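Local coordinates for protein pectate lyase/Amb allergen (Acidovorax citrulli, PDB 4HWV) that probably cleaves pectate by beta-elimination as a secreted, calcium-binding polysaccharide lyase of family 1, at residues A[53-56]-A[61-64]. Sequence-based numbering, arbitrary orientation.
Sequences LIQA and TAVI
Gln-55 of helix 50-57 and Ala-62, just ahead of strand 63-64, bring the two backbones closest, with their CA atoms 5.7 Å apart. The carboxamide of Gln-55 spans this gap and pairs with both backbone polar groups of Ala-62. Its NE2 donates to Ala-62 O over 3.0 Å in a nearly straight bond (N-H...O 170°); the acceptor lies in the plane of the amide, whereas the donor approaches from above the carbonyl plane of Ala-62. In return, Ala-62 N gives its hydrogen to Gln-55 OE1 at 3.1 Å, a more bent bond (137°) with the donor tilted moderately from the side-chain carbonyl plane. Although the CB of Gln-55 does not aim directly at the loop, a bend at chi2 (-58°) carries the amide across to it. Two bonds to a single residue fix which end of the amide is O and which is N, and limit its rotation.

The methyl of Ala-62 sits obliquely over one face of the amide, its CB 3.5 Å from Gln-55 OE1, and also meets the CG2 branch of Ile-54 at 3.6 Å. Ile-54 has CG2 anti to its own N, which sends this branch toward the loop. From the strand, Ile-64 lays its CD1 against the side of Ile-54, 3.8 Å from CG2 and close to CB and CD1 as well, and the two isoleucines cross at a slant. Val-70 of strand 70-71 touches both Ile-54 and Ala-62, extending the apolar patch. Thr-61 turns its hydroxyl elsewhere, to Tyr-58 O and Thr-73 N.

A short connection thus joins helix 50-57 to the antiparallel pair 63-64/70-71, and the helix packs at the surface against the chain entering that pair, at the periphery of the parallel beta-helix fold of family 1 pectate lyases and away from the calcium site.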
loop_
_atom_site.group_PDB
_atom_site.type_symbol
_atom_site.label_atom_id
_atom_site.label_comp_id
_atom_site.label_asym_id
_atom_site.label_seq_id
_atom_site.Cartn_x
_atom_site.Cartn_y
_atom_site.Cartn_z
ATOM N N LEU A 53 -19.834 14.000 6.420
ATOM C CA LEU A 53 -19.801 14.289 4.985
ATOM C C LEU A 53 -21.210 14.151 4.377
ATOM O O LEU A 53 -21.677 15.031 3.644
ATOM C CB LEU A 53 -18.824 13.334 4.294
ATOM C CG LEU A 53 -18.837 13.413 2.767
ATOM C CD1 LEU A 53 -18.426 14.777 2.225
ATOM C CD2 LEU A 53 -17.895 12.346 2.219
ATOM N N ILE A 54 -21.884 13.044 4.680
ATOM C CA ILE A 54 -23.243 12.836 4.180
ATOM C C ILE A 54 -24.203 13.927 4.671
ATOM O O ILE A 54 -24.980 14.466 3.886
ATOM C CB ILE A 54 -23.750 11.426 4.532
ATOM C CG1 ILE A 54 -22.972 10.391 3.722
ATOM C CG2 ILE A 54 -25.268 11.301 4.289
ATOM C CD1 ILE A 54 -23.089 8.973 4.271
ATOM N N GLN A 55 -24.156 14.282 5.959
ATOM C CA GLN A 55 -25.063 15.325 6.425
ATOM C C GLN A 55 -24.805 16.655 5.707
ATOM O O GLN A 55 -25.738 17.401 5.401
ATOM C CB GLN A 55 -24.990 15.525 7.943
ATOM C CG GLN A 55 -25.520 14.354 8.769
ATOM C CD GLN A 55 -26.974 13.978 8.492
ATOM O OE1 GLN A 55 -27.716 14.679 7.791
ATOM N NE2 GLN A 55 -27.382 12.838 9.041
ATOM N N ALA A 56 -23.547 16.972 5.427
ATOM C CA ALA A 56 -23.248 18.205 4.702
ATOM C C ALA A 56 -23.844 18.157 3.292
ATOM O O ALA A 56 -24.479 19.111 2.818
ATOM C CB ALA A 56 -21.747 18.452 4.667
ATOM N N THR A 61 -30.451 16.531 6.300
ATOM C CA THR A 61 -31.697 15.785 6.164
ATOM C C THR A 61 -31.473 14.276 6.079
ATOM O O THR A 61 -32.430 13.527 5.961
ATOM C CB THR A 61 -32.503 16.196 4.918
ATOM O OG1 THR A 61 -31.829 15.715 3.745
ATOM C CG2 THR A 61 -32.711 17.714 4.848
ATOM N N ALA A 62 -30.225 13.819 6.124
ATOM C CA ALA A 62 -29.970 12.387 5.957
ATOM C C ALA A 62 -30.338 11.594 7.199
ATOM O O ALA A 62 -30.154 12.063 8.321
ATOM C CB ALA A 62 -28.515 12.130 5.600
ATOM N N VAL A 63 -30.874 10.397 6.987
ATOM C CA VAL A 63 -30.966 9.415 8.046
ATOM C C VAL A 63 -30.028 8.294 7.644
ATOM O O VAL A 63 -30.215 7.643 6.606
ATOM C CB VAL A 63 -32.399 8.889 8.250
ATOM C CG1 VAL A 63 -32.413 7.798 9.317
ATOM C CG2 VAL A 63 -33.331 10.035 8.639
ATOM N N ILE A 64 -28.985 8.107 8.448
ATOM C CA ILE A 64 -27.960 7.116 8.164
ATOM C C ILE A 64 -28.215 5.937 9.094
ATOM O O ILE A 64 -28.135 6.064 10.325
ATOM C CB ILE A 64 -26.556 7.708 8.357
ATOM C CG1 ILE A 64 -26.431 8.985 7.519
ATOM C CG2 ILE A 64 -25.478 6.655 8.030
ATOM C CD1 ILE A 64 -25.107 9.705 7.684
#